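Local coordinates for activated BY transcription factor SSRB (Salmonella enterica, PDB 2WNW), which is a glycosyl hydrolase family 30 protein that joins a TIM-barrel domain to a beta-sandwich domain, at residues I6-D9 and Q14-V17; H311-D316 and N364-G369; G371-Y376 and V406-N411; M384-Y389 and L393-F398; R418-V421 and K426-A429. All blocks are in the same frame, centred on the assembly; numbering follows the deposited sequence.

Contact 1: I6-D9 and Q14-V17; sequences ISSD and QFLV
The Phe15 ring turns an edge to Ser8. Ser8 OG lies near the ring plane, 3.9 Å from Phe15 CD1. Beyond the two segments, the same ring stacks with Tyr368 and meets His365 edge to face. Leu16 N donates a hydrogen bond to Ser8 OG at 2.8 Å, nearly straight, with 177° at the hydrogen. The first torsion of Ser8 (chi1 -71°) places OG beside its own backbone N, from where it reaches the Leu16 amide. His372 NE2 is hydrogen-bonded to the same oxygen, which probably fixes the rotation of the hydroxyl. These segments form an antiparallel ladder broken by a beta bulge. Strand 2-9 also pairs with strand 437-442, in the mixed sheet that contacts 3 to 5 reach. Ser7 with Val17 and Asp9 with Gln14 are both hydrogen-bonded pairs, but Ser8 alone faces two residues, Phe15 and Leu16. Leu16 has a positive phi of 47°, and the chain turns a corner there. The Ser8 hydroxyl thus serves the Leu16 amide within the bulge. Asp9 and Gln14 bond both ways, Asp9 N to Gln14 O at 2.6 Å and Gln14 N back to Asp9 O. Ile6 CG2 presses closely on the backbone at Leu16 CA, 3.4 Å away, and touches Leu16 CD2 at 3.7 Å. At the Val17 end, a water bridges Ser7 OG, at 2.9 Å, and Val17 O, to which it donates.

Contact 2: H311-D316 and N364-G369; sequences HTYLHD and NHSWYG
Tyr313, whose ring meets Ser366, ends in a hydroxyl hydrogen-bonded to Asp330 OD1. That bond anchors the far end of the ring outside the two segments. The contact joins two helices of the TIM-barrel domain, 305-322 and 365-374. They come close: the CA atoms of Leu314 and Gly369 are 6.1 Å apart, and those of Tyr313 and Ser366 are 6.4 Å apart. No hydrogen bond crosses between the segments, and all four touching residues are buried. Ser366 CB lies over one face of the Tyr313 ring as a CH-pi contact. Ser366 CB is 3.9 Å from the Tyr313 ring centroid, 24° off the normal. Shifted toward the CD1–CE1 side of the ring, Ser366 CB sits 3.6 Å from Tyr313 CD1. The Ser366 torsion (chi1 59°) puts OG between its backbone N and carbonyl carbon, farther from the ring than CB. The methylene therefore does the touching. Trp269 meets the Tyr313 ring edge to face. One residue on from Tyr313, and about a turn on from Ser366, Leu314 meets Gly369. There Leu314 CD2 rests on Gly369 O, 3.5 Å away.

Contact 3: G371-Y376 and V406-N411; sequences GHFCRY and VLVVYN
The C-terminal end of helix 365-374 and the residues just after it lie against strand 405-411, with His372 CA 6.8 Å from Val408 CA and Tyr376 CA 7.2 Å from Val406 CA. No hydrogen bond passes between the segments, so side chains carry the contact. Val408 is the main one from the strand. Its CG2 stands over the centre of the Phe373 ring, 4.1 Å from the centroid and only 8° off the normal. This is a CH-pi contact. The two side chains cross at about a right angle. The other methyl, Val408 CG1, is 3.9 Å from Phe373 CE1. Val408 has CG1 anti to its backbone N (chi1 179°), and both methyls come against the helix. Val408 CG2 also touches the backbone, 3.7 Å from His372 O. Two residues back along the strand, Val406 CG1 meets Tyr376 CB at 4.2 Å. Its second methyl, Val406 CG2, lies 4.0 Å from Tyr376 O. Just past the helix, Arg375 CB covers the centre of one face of the Tyr376 ring. His372 has both ring nitrogens engaged elsewhere: ND1 with Thr439 OG1, and NE2 with Ser8 OG. Phe373 also packs on Met317 and Ile318 of helix 305-322. The contact is part of the seam between the two domains of the family 30 fold, where a helix of the TIM barrel lies on a strand of the beta sandwich.

Contact 4: M384-Y389 and L393-F398; sequences MLSSSY and LEEVGF
Polar contacts dominate between Ser386 and Glu395. Ser386 OG donates a 2.6 Å hydrogen bond to Glu395 OE1, which accepts on its syn lone pair. Glu395 points at the partner strand, and a bend at its second torsion (chi2 76°) brings its carboxylate to Ser386. Its other oxygen, OE2, forms a salt bridge with Lys322, so both carboxylate oxygens have a partner. Water 2 completes the polar set. It donates to Ser386 OG at 2.7 Å and to Met384 O at 2.6 Å, and it accepts from Gly397 N at 2.9 Å. The water thus links the strands where no direct backbone bond does. Of backbone bonds between the segments there is one, Met384 N to Gly397 O, at 2.9 Å. Ser388 OG is bonded to Asp390 O.

An apolar contact closes one end. Leu393 CD1 lies 3.4 Å from Tyr389 CE2, coming obliquely to the ring. At the other end the Met384 methyl CE meets a carbonyl, 3.2 Å from Phe398 O, and it lies beside Gly397, which has no side chain there.

The two strands run antiparallel with axes 154° apart and no closer than 6.1 Å. They form the hairpin 382-388/393-399 of the beta-sandwich domain. Strand 33-37 pairs with 382-388, and strand 405-411 pairs with 393-399. Helix 305-322 packs on Val396 and Glu394. Ser387 OG bonds to His274 and Gln277 of the second subunit, so this hairpin also helps form the dimer contact.

Contact 5: R418-V421 and K426-A429; sequences RCRV and KEIA
Arg420 and Glu427 approach each other at a slant, with the guanidinium and carboxylate planes 44° apart. The carboxylate comes to the edge of the guanidinium, with Glu427 OE1 near its plane. Arg420 NH1 and Glu427 OE1 form a salt bridge at 2.8 Å. Its hydrogen bond is weak, because the angle at the hydrogen is only 128°. A bend at the third torsion of Arg420 (chi3 -71°) helps swing the guanidinium across to the glutamate. Glu427 is extended beyond CG and reaches back toward it. Both charged groups have second partners. Arg420 NH2 makes a salt bridge with Asp29 and a hydrogen bond to Ser31 O, and Glu427 OE1 accepts from Gln27 N. These bonds would help keep the pair in place although it is buried. On the same face, Ala429 CB touches Arg420 CG at 4.2 Å.

Val421 and Ile428 lie on the other face. Ile428 CG2 sits between its backbone N and carbonyl carbon, and this branch meets Val421 CB at 3.7 Å. The pair is also bonded through the backbone in both directions. Val421 N donates to Ile428 O at 3.0 Å, and Ile428 N donates to Val421 O at 3.1 Å. Val421 O in addition receives a CA-H...O contact from Glu427 CA, at 3.1 Å.

Arg420 and Ala429 form a non-hydrogen-bonded pair, and Val421 and Ile428 a hydrogen-bonded one. Their alternation is that of a regular antiparallel beta hairpin, here strands 417-423 and 426-432 of the beta-sandwich domain.

Overall arrangement
Contacts 2 and 3 share helix 365-374, and their centres are about 11 Å apart. Contact 1 touches both. Ser8 OG bonds to His372 NE2 of contact 3 at 2.7 Å, and Phe15 packs on Tyr368 of contact 2. His311 ND1 of contact 2 reaches Tyr410 OH of contact 3 at 2.7 Å, while His315 ND1 bonds to Glu394 OE2 of contact 4. Contact 4 is nested in the chain loop closed by contact 3, and strand 405-411 of contact 3 pairs with strand 393-399 of contact 4 in the same sheet. Tyr389 OH joins contact 4 to Arg418 O of contact 5 at 2.6 Å. Contacts 2 and 5 lie about 24 Å apart between centres, without touching.

Contact 1: I6-D9 and Q14-V17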
# COMPACT_ATOMS: atom_id res chain seq x y z
N ILE A 6 -21.57 -7.35 -9.97
CA ILE A 6 -22.00 -6.11 -10.62
C ILE A 6 -20.79 -5.63 -11.41
O ILE A 6 -19.77 -5.25 -10.83
CB ILE A 6 -22.40 -5.03 -9.59
CG1 ILE A 6 -23.62 -5.49 -8.79
CG2 ILE A 6 -22.72 -3.73 -10.32
CD1 ILE A 6 -23.32 -6.55 -7.76
N SER A 7 -20.91 -5.65 -12.74
CA SER A 7 -19.80 -5.26 -13.60
C SER A 7 -20.04 -4.05 -14.49
O SER A 7 -21.11 -3.88 -15.07
CB SER A 7 -19.41 -6.45 -14.49
OG SER A 7 -19.22 -7.62 -13.71
N SER A 8 -19.01 -3.21 -14.60
CA SER A 8 -19.06 -2.02 -15.43
C SER A 8 -17.94 -2.10 -16.46
O SER A 8 -16.82 -2.51 -16.16
CB SER A 8 -18.89 -0.75 -14.60
OG SER A 8 -20.03 -0.49 -13.80
N ASP A 9 -18.27 -1.71 -17.69
CA ASP A 9 -17.33 -1.70 -18.80
C ASP A 9 -17.52 -0.31 -19.40
O ASP A 9 -18.24 -0.14 -20.39
CB ASP A 9 -17.72 -2.78 -19.81
CG ASP A 9 -16.74 -2.90 -20.97
OD1 ASP A 9 -16.87 -3.87 -21.74
OD2 ASP A 9 -15.85 -2.04 -21.12
N GLN A 14 -21.30 0.40 -20.49
CA GLN A 14 -22.09 -0.57 -19.73
C GLN A 14 -21.76 -0.36 -18.26
O GLN A 14 -20.62 -0.59 -17.84
CB GLN A 14 -21.73 -2.00 -20.12
CG GLN A 14 -22.77 -2.69 -20.98
CD GLN A 14 -22.97 -2.01 -22.31
OE1 GLN A 14 -22.06 -1.97 -23.14
NE2 GLN A 14 -24.16 -1.46 -22.52
N PHE A 15 -22.74 0.04 -17.47
CA PHE A 15 -22.51 0.29 -16.05
C PHE A 15 -23.41 -0.48 -15.09
O PHE A 15 -24.60 -0.64 -15.33
CB PHE A 15 -22.66 1.79 -15.76
CG PHE A 15 -21.63 2.65 -16.42
CD1 PHE A 15 -20.34 2.72 -15.91
CD2 PHE A 15 -21.95 3.39 -17.55
CE1 PHE A 15 -19.38 3.52 -16.52
CE2 PHE A 15 -20.99 4.19 -18.17
CZ PHE A 15 -19.71 4.26 -17.65
N LEU A 16 -22.81 -0.94 -14.00
CA LEU A 16 -23.51 -1.66 -12.95
C LEU A 16 -24.43 -2.76 -13.46
O LEU A 16 -25.61 -2.81 -13.11
CB LEU A 16 -24.30 -0.66 -12.10
CG LEU A 16 -23.49 0.48 -11.47
CD1 LEU A 16 -24.43 1.49 -10.84
CD2 LEU A 16 -22.52 -0.08 -10.43
N VAL A 17 -23.88 -3.66 -14.27
CA VAL A 17 -24.66 -4.77 -14.80
C VAL A 17 -24.55 -5.93 -13.82
O VAL A 17 -23.46 -6.42 -13.54
CB VAL A 17 -24.12 -5.21 -16.17
CG1 VAL A 17 -24.94 -6.37 -16.71
CG2 VAL A 17 -24.14 -4.03 -17.14
O HOH W 1 -21.81 -8.92 -13.95

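Contact 2: H311-D316 and N364-G369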
# COMPACT_ATOMS: atom_id res chain seq x y z
N HIS A 311 -11.37 6.98 -13.43
CA HIS A 311 -10.15 6.53 -12.78
C HIS A 311 -9.85 7.30 -11.50
O HIS A 311 -9.54 6.71 -10.47
CB HIS A 311 -8.94 6.69 -13.70
CG HIS A 311 -7.64 6.48 -13.01
ND1 HIS A 311 -7.17 5.22 -12.67
CD2 HIS A 311 -6.73 7.36 -12.53
CE1 HIS A 311 -6.03 5.35 -12.01
NE2 HIS A 311 -5.74 6.63 -11.91
N THR A 312 -9.93 8.63 -11.56
CA THR A 312 -9.64 9.44 -10.39
C THR A 312 -10.46 9.05 -9.17
O THR A 312 -9.92 8.87 -8.08
CB THR A 312 -9.84 10.95 -10.70
OG1 THR A 312 -8.90 11.34 -11.70
CG2 THR A 312 -9.63 11.80 -9.45
N TYR A 313 -11.77 8.89 -9.35
CA TYR A 313 -12.64 8.51 -8.24
C TYR A 313 -12.34 7.11 -7.71
O TYR A 313 -12.14 6.93 -6.51
CB TYR A 313 -14.12 8.59 -8.65
CG TYR A 313 -14.74 9.96 -8.44
CD1 TYR A 313 -14.58 10.98 -9.38
CD2 TYR A 313 -15.46 10.24 -7.27
CE1 TYR A 313 -15.12 12.25 -9.16
CE2 TYR A 313 -16.00 11.51 -7.04
CZ TYR A 313 -15.83 12.50 -7.99
OH TYR A 313 -16.36 13.75 -7.75
N LEU A 314 -12.31 6.12 -8.60
CA LEU A 314 -12.06 4.75 -8.17
C LEU A 314 -10.68 4.55 -7.56
O LEU A 314 -10.55 3.90 -6.52
CB LEU A 314 -12.24 3.78 -9.35
CG LEU A 314 -13.69 3.57 -9.81
CD1 LEU A 314 -13.70 2.76 -11.10
CD2 LEU A 314 -14.48 2.85 -8.71
N HIS A 315 -9.66 5.12 -8.19
CA HIS A 315 -8.29 4.99 -7.70
C HIS A 315 -8.12 5.57 -6.30
O HIS A 315 -7.52 4.95 -5.43
CB HIS A 315 -7.32 5.67 -8.66
CG HIS A 315 -5.88 5.60 -8.22
ND1 HIS A 315 -5.15 4.44 -8.26
CD2 HIS A 315 -5.06 6.56 -7.73
CE1 HIS A 315 -3.93 4.68 -7.80
NE2 HIS A 315 -3.85 5.96 -7.47
N ASP A 316 -8.66 6.77 -6.07
CA ASP A 316 -8.51 7.37 -4.75
C ASP A 316 -9.34 6.66 -3.69
O ASP A 316 -8.87 6.44 -2.57
CB ASP A 316 -8.88 8.86 -4.79
CG ASP A 316 -8.33 9.62 -3.60
OD1 ASP A 316 -9.08 9.90 -2.65
OD2 ASP A 316 -7.11 9.90 -3.62
N ASN A 364 -22.70 11.33 -14.91
CA ASN A 364 -21.34 11.15 -15.42
C ASN A 364 -20.74 9.83 -14.95
O ASN A 364 -21.29 9.17 -14.07
CB ASN A 364 -20.47 12.33 -14.97
CG ASN A 364 -20.87 13.63 -15.64
OD1 ASN A 364 -20.94 13.71 -16.86
ND2 ASN A 364 -21.16 14.65 -14.84
N HIS A 365 -19.61 9.45 -15.53
CA HIS A 365 -18.96 8.19 -15.16
C HIS A 365 -18.72 8.09 -13.66
O HIS A 365 -18.87 7.02 -13.07
CB HIS A 365 -17.61 8.05 -15.90
CG HIS A 365 -17.73 7.57 -17.31
ND1 HIS A 365 -18.78 7.92 -18.14
CD2 HIS A 365 -16.91 6.80 -18.06
CE1 HIS A 365 -18.60 7.39 -19.33
NE2 HIS A 365 -17.47 6.70 -19.31
N SER A 366 -18.35 9.21 -13.04
CA SER A 366 -18.07 9.23 -11.60
C SER A 366 -19.25 8.73 -10.77
O SER A 366 -19.06 8.09 -9.74
CB SER A 366 -17.68 10.64 -11.17
OG SER A 366 -18.72 11.56 -11.46
N TRP A 367 -20.48 9.01 -11.21
CA TRP A 367 -21.65 8.56 -10.47
C TRP A 367 -21.65 7.04 -10.37
O TRP A 367 -21.90 6.48 -9.31
CB TRP A 367 -22.94 9.03 -11.15
CG TRP A 367 -24.19 8.79 -10.33
CD1 TRP A 367 -24.67 9.56 -9.31
CD2 TRP A 367 -25.08 7.67 -10.44
NE1 TRP A 367 -25.81 9.00 -8.78
CE2 TRP A 367 -26.09 7.84 -9.46
CE3 TRP A 367 -25.14 6.54 -11.27
CZ2 TRP A 367 -27.13 6.92 -9.29
CZ3 TRP A 367 -26.18 5.63 -11.10
CH2 TRP A 367 -27.16 5.83 -10.12
N TYR A 368 -21.35 6.37 -11.49
CA TYR A 368 -21.32 4.91 -11.50
C TYR A 368 -20.11 4.38 -10.73
O TYR A 368 -20.19 3.33 -10.09
CB TYR A 368 -21.30 4.36 -12.93
CG TYR A 368 -22.49 4.79 -13.74
CD1 TYR A 368 -22.43 5.90 -14.58
CD2 TYR A 368 -23.71 4.11 -13.64
CE1 TYR A 368 -23.55 6.33 -15.30
CE2 TYR A 368 -24.83 4.53 -14.35
CZ TYR A 368 -24.74 5.64 -15.17
OH TYR A 368 -25.85 6.07 -15.86
N GLY A 369 -19.00 5.12 -10.79
CA GLY A 369 -17.81 4.71 -10.07
C GLY A 369 -18.07 4.69 -8.58
O GLY A 369 -17.73 3.73 -7.89

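Contact 3: G371-Y376 and V406-N411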
# COMPACT_ATOMS: atom_id res chain seq x y z
N GLY A 371 -20.85 4.44 -7.26
CA GLY A 371 -21.85 3.40 -7.08
C GLY A 371 -21.31 2.01 -6.78
O GLY A 371 -21.95 1.25 -6.05
N HIS A 372 -20.16 1.66 -7.34
CA HIS A 372 -19.58 0.34 -7.08
C HIS A 372 -19.33 0.16 -5.59
O HIS A 372 -19.21 -0.97 -5.11
CB HIS A 372 -18.29 0.15 -7.89
CG HIS A 372 -18.52 -0.42 -9.25
ND1 HIS A 372 -18.71 -1.76 -9.47
CD2 HIS A 372 -18.68 0.19 -10.46
CE1 HIS A 372 -18.98 -1.97 -10.75
NE2 HIS A 372 -18.97 -0.80 -11.37
N PHE A 373 -19.27 1.27 -4.87
CA PHE A 373 -19.06 1.26 -3.42
C PHE A 373 -20.36 1.50 -2.62
O PHE A 373 -20.85 0.62 -1.92
CB PHE A 373 -18.09 2.35 -2.97
CG PHE A 373 -16.64 2.03 -3.18
CD1 PHE A 373 -16.03 2.28 -4.40
CD2 PHE A 373 -15.87 1.51 -2.14
CE1 PHE A 373 -14.67 2.03 -4.59
CE2 PHE A 373 -14.51 1.25 -2.32
CZ PHE A 373 -13.91 1.51 -3.54
N CYS A 374 -20.89 2.71 -2.75
CA CYS A 374 -22.06 3.15 -1.99
C CYS A 374 -23.35 2.35 -2.10
O CYS A 374 -24.13 2.33 -1.16
CB CYS A 374 -22.35 4.62 -2.28
SG CYS A 374 -23.07 4.97 -3.89
N ARG A 375 -23.59 1.70 -3.24
CA ARG A 375 -24.81 0.93 -3.40
C ARG A 375 -24.79 -0.38 -2.63
O ARG A 375 -25.84 -0.97 -2.35
CB ARG A 375 -25.05 0.62 -4.89
CG ARG A 375 -25.20 1.86 -5.77
CD ARG A 375 -25.16 1.50 -7.25
NE ARG A 375 -26.42 0.93 -7.72
CZ ARG A 375 -27.51 1.64 -8.00
NH1 ARG A 375 -27.51 2.96 -7.86
NH2 ARG A 375 -28.60 1.03 -8.44
N TYR A 376 -23.60 -0.83 -2.24
CA TYR A 376 -23.48 -2.12 -1.56
C TYR A 376 -22.85 -2.14 -0.17
O TYR A 376 -23.09 -3.08 0.59
CB TYR A 376 -22.71 -3.07 -2.48
CG TYR A 376 -23.17 -2.96 -3.91
CD1 TYR A 376 -24.41 -3.45 -4.30
CD2 TYR A 376 -22.40 -2.28 -4.85
CE1 TYR A 376 -24.89 -3.25 -5.60
CE2 TYR A 376 -22.86 -2.08 -6.15
CZ TYR A 376 -24.10 -2.56 -6.51
OH TYR A 376 -24.58 -2.31 -7.78
N VAL A 406 -18.16 -7.91 0.56
CA VAL A 406 -18.24 -7.03 -0.61
C VAL A 406 -16.82 -6.75 -1.11
O VAL A 406 -15.98 -6.28 -0.34
CB VAL A 406 -18.90 -5.68 -0.26
CG1 VAL A 406 -19.03 -4.83 -1.52
CG2 VAL A 406 -20.26 -5.90 0.37
N LEU A 407 -16.55 -7.03 -2.38
CA LEU A 407 -15.22 -6.79 -2.93
C LEU A 407 -15.30 -5.91 -4.18
O LEU A 407 -16.03 -6.22 -5.12
CB LEU A 407 -14.53 -8.11 -3.30
CG LEU A 407 -13.12 -7.94 -3.87
CD1 LEU A 407 -12.19 -7.51 -2.75
CD2 LEU A 407 -12.62 -9.25 -4.48
N VAL A 408 -14.55 -4.82 -4.18
CA VAL A 408 -14.52 -3.92 -5.33
C VAL A 408 -13.19 -4.15 -6.05
O VAL A 408 -12.13 -4.14 -5.42
CB VAL A 408 -14.59 -2.43 -4.89
CG1 VAL A 408 -14.54 -1.54 -6.12
CG2 VAL A 408 -15.88 -2.18 -4.12
N VAL A 409 -13.25 -4.36 -7.36
CA VAL A 409 -12.05 -4.58 -8.16
C VAL A 409 -12.10 -3.65 -9.36
O VAL A 409 -13.11 -3.57 -10.05
CB VAL A 409 -11.94 -6.04 -8.67
CG1 VAL A 409 -10.65 -6.22 -9.47
CG2 VAL A 409 -11.97 -7.02 -7.49
N TYR A 410 -10.99 -2.96 -9.60
CA TYR A 410 -10.87 -2.01 -10.71
C TYR A 410 -9.59 -2.29 -11.49
O TYR A 410 -8.50 -2.31 -10.92
CB TYR A 410 -10.86 -0.58 -10.15
CG TYR A 410 -10.31 0.47 -11.10
CD1 TYR A 410 -9.28 1.32 -10.69
CD2 TYR A 410 -10.80 0.60 -12.40
CE1 TYR A 410 -8.75 2.27 -11.56
CE2 TYR A 410 -10.27 1.55 -13.27
CZ TYR A 410 -9.25 2.38 -12.84
OH TYR A 410 -8.73 3.31 -13.70
N ASN A 411 -9.73 -2.52 -12.79
CA ASN A 411 -8.59 -2.80 -13.65
C ASN A 411 -8.11 -1.52 -14.34
O ASN A 411 -8.72 -1.06 -15.30
CB ASN A 411 -8.98 -3.85 -14.71
CG ASN A 411 -7.89 -4.06 -15.74
OD1 ASN A 411 -6.71 -3.82 -15.46
ND2 ASN A 411 -8.27 -4.52 -16.93

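Contact 4: M384-Y389 and L393-F398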
# COMPACT_ATOMS: atom_id res chain seq x y z
N MET A 384 -11.96 -5.45 5.05
CA MET A 384 -11.37 -6.75 5.34
C MET A 384 -9.98 -6.83 4.73
O MET A 384 -9.66 -6.09 3.80
CB MET A 384 -12.23 -7.88 4.78
CG MET A 384 -12.21 -7.99 3.26
SD MET A 384 -12.96 -9.53 2.67
CE MET A 384 -14.46 -8.93 1.94
N LEU A 385 -9.15 -7.72 5.26
CA LEU A 385 -7.82 -7.91 4.72
C LEU A 385 -7.94 -8.60 3.37
O LEU A 385 -8.72 -9.54 3.22
CB LEU A 385 -6.98 -8.78 5.67
CG LEU A 385 -5.62 -9.23 5.14
CD1 LEU A 385 -4.70 -8.01 5.00
CD2 LEU A 385 -5.00 -10.26 6.08
N SER A 386 -7.18 -8.13 2.39
CA SER A 386 -7.17 -8.74 1.07
C SER A 386 -5.87 -8.35 0.39
O SER A 386 -5.22 -7.39 0.80
CB SER A 386 -8.37 -8.27 0.24
OG SER A 386 -8.29 -6.89 -0.07
N SER A 387 -5.47 -9.11 -0.62
CA SER A 387 -4.24 -8.81 -1.35
C SER A 387 -4.39 -9.18 -2.82
O SER A 387 -5.12 -10.11 -3.18
CB SER A 387 -3.04 -9.55 -0.74
OG SER A 387 -3.15 -10.96 -0.89
N SER A 388 -3.69 -8.44 -3.67
CA SER A 388 -3.74 -8.67 -5.11
C SER A 388 -2.39 -9.06 -5.68
O SER A 388 -1.35 -8.52 -5.28
CB SER A 388 -4.24 -7.41 -5.83
OG SER A 388 -4.17 -7.58 -7.23
N TYR A 389 -2.41 -9.98 -6.64
CA TYR A 389 -1.20 -10.45 -7.29
C TYR A 389 -0.56 -9.39 -8.18
O TYR A 389 0.61 -9.49 -8.54
CB TYR A 389 -1.51 -11.70 -8.12
CG TYR A 389 -2.14 -11.43 -9.48
CD1 TYR A 389 -1.35 -11.41 -10.64
CD2 TYR A 389 -3.51 -11.25 -9.62
CE1 TYR A 389 -1.92 -11.22 -11.90
CE2 TYR A 389 -4.10 -11.06 -10.88
CZ TYR A 389 -3.29 -11.05 -12.01
OH TYR A 389 -3.86 -10.91 -13.26
N LEU A 393 -4.43 -4.24 -10.69
CA LEU A 393 -5.78 -4.71 -10.40
C LEU A 393 -6.02 -4.19 -8.98
O LEU A 393 -5.69 -4.84 -7.99
CB LEU A 393 -5.86 -6.24 -10.44
CG LEU A 393 -6.04 -6.82 -11.84
CD1 LEU A 393 -5.91 -8.34 -11.80
CD2 LEU A 393 -7.40 -6.41 -12.39
N GLU A 394 -6.57 -2.98 -8.91
CA GLU A 394 -6.85 -2.33 -7.63
C GLU A 394 -8.05 -2.98 -6.98
O GLU A 394 -9.05 -3.27 -7.65
CB GLU A 394 -7.10 -0.84 -7.86
CG GLU A 394 -5.89 -0.11 -8.46
CD GLU A 394 -6.13 1.38 -8.62
OE1 GLU A 394 -6.92 1.96 -7.85
OE2 GLU A 394 -5.52 1.99 -9.52
N GLU A 395 -7.97 -3.20 -5.68
CA GLU A 395 -9.07 -3.85 -4.98
C GLU A 395 -9.13 -3.55 -3.49
O GLU A 395 -8.12 -3.28 -2.86
CB GLU A 395 -8.96 -5.37 -5.17
CG GLU A 395 -7.64 -5.99 -4.67
CD GLU A 395 -7.58 -6.13 -3.16
OE1 GLU A 395 -8.64 -6.35 -2.54
OE2 GLU A 395 -6.47 -6.03 -2.58
N VAL A 396 -10.35 -3.60 -2.95
CA VAL A 396 -10.56 -3.40 -1.53
C VAL A 396 -11.87 -4.09 -1.17
O VAL A 396 -12.84 -4.02 -1.93
CB VAL A 396 -10.62 -1.89 -1.14
CG1 VAL A 396 -11.81 -1.21 -1.81
CG2 VAL A 396 -10.69 -1.75 0.38
N GLY A 397 -11.89 -4.77 -0.03
CA GLY A 397 -13.09 -5.48 0.38
C GLY A 397 -13.62 -5.03 1.72
O GLY A 397 -12.89 -4.46 2.53
N PHE A 398 -14.90 -5.30 1.96
CA PHE A 398 -15.57 -4.92 3.20
C PHE A 398 -16.46 -6.07 3.66
O PHE A 398 -16.79 -6.96 2.89
CB PHE A 398 -16.49 -3.73 2.98
CG PHE A 398 -15.85 -2.54 2.32
CD1 PHE A 398 -15.44 -1.45 3.07
CD2 PHE A 398 -15.71 -2.49 0.93
CE1 PHE A 398 -14.91 -0.31 2.46
CE2 PHE A 398 -15.18 -1.36 0.31
CZ PHE A 398 -14.78 -0.27 1.07
O HOH W 2 -9.39 -4.96 1.43

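Contact 5: R418-V421 and K426-A429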
# COMPACT_ATOMS: atom_id res chain seq x y z
N ARG A 418 -7.31 -10.73 -15.95
CA ARG A 418 -7.99 -11.80 -15.23
C ARG A 418 -7.51 -11.91 -13.79
O ARG A 418 -6.38 -11.54 -13.47
CB ARG A 418 -7.75 -13.14 -15.90
CG ARG A 418 -8.37 -13.30 -17.27
CD ARG A 418 -7.95 -14.65 -17.82
NE ARG A 418 -6.50 -14.72 -17.96
CZ ARG A 418 -5.76 -15.77 -17.60
NH1 ARG A 418 -6.34 -16.85 -17.08
NH2 ARG A 418 -4.45 -15.73 -17.77
N CYS A 419 -8.38 -12.43 -12.94
CA CYS A 419 -8.03 -12.63 -11.55
C CYS A 419 -8.96 -13.68 -10.97
O CYS A 419 -10.03 -13.94 -11.51
CB CYS A 419 -8.15 -11.33 -10.75
SG CYS A 419 -9.83 -10.70 -10.55
N ARG A 420 -8.52 -14.30 -9.89
CA ARG A 420 -9.34 -15.29 -9.23
C ARG A 420 -9.54 -14.83 -7.80
O ARG A 420 -8.58 -14.76 -7.03
CB ARG A 420 -8.66 -16.66 -9.23
CG ARG A 420 -8.67 -17.38 -10.56
CD ARG A 420 -8.19 -18.82 -10.38
NE ARG A 420 -6.77 -18.89 -10.08
CZ ARG A 420 -6.21 -19.79 -9.29
NH1 ARG A 420 -6.95 -20.71 -8.68
NH2 ARG A 420 -4.90 -19.78 -9.11
N VAL A 421 -10.77 -14.47 -7.45
CA VAL A 421 -11.05 -14.05 -6.09
C VAL A 421 -11.03 -15.34 -5.27
O VAL A 421 -11.84 -16.24 -5.50
CB VAL A 421 -12.43 -13.38 -5.97
CG1 VAL A 421 -12.71 -13.01 -4.52
CG2 VAL A 421 -12.47 -12.14 -6.85
N LYS A 426 -12.58 -21.65 -1.60
CA LYS A 426 -13.50 -21.32 -2.69
C LYS A 426 -12.93 -20.19 -3.55
O LYS A 426 -12.24 -19.31 -3.05
CB LYS A 426 -14.85 -20.89 -2.12
CG LYS A 426 -15.55 -21.93 -1.27
CD LYS A 426 -15.97 -23.14 -2.10
CE LYS A 426 -16.98 -24.00 -1.35
NZ LYS A 426 -16.47 -24.47 -0.04
N GLU A 427 -13.24 -20.22 -4.84
CA GLU A 427 -12.76 -19.18 -5.75
C GLU A 427 -13.76 -18.91 -6.88
O GLU A 427 -14.64 -19.71 -7.16
CB GLU A 427 -11.43 -19.59 -6.39
CG GLU A 427 -11.58 -20.60 -7.53
CD GLU A 427 -10.28 -20.92 -8.22
OE1 GLU A 427 -9.37 -21.48 -7.57
OE2 GLU A 427 -10.15 -20.61 -9.43
N ILE A 428 -13.59 -17.75 -7.51
CA ILE A 428 -14.42 -17.37 -8.64
C ILE A 428 -13.52 -16.57 -9.58
O ILE A 428 -12.90 -15.59 -9.17
CB ILE A 428 -15.66 -16.54 -8.23
CG1 ILE A 428 -16.47 -16.20 -9.48
CG2 ILE A 428 -15.23 -15.28 -7.49
CD1 ILE A 428 -17.82 -15.56 -9.20
N ALA A 429 -13.43 -17.02 -10.82
CA ALA A 429 -12.60 -16.37 -11.82
C ALA A 429 -13.31 -15.19 -12.46
O ALA A 429 -14.46 -15.31 -12.90
CB ALA A 429 -12.20 -17.37 -12.90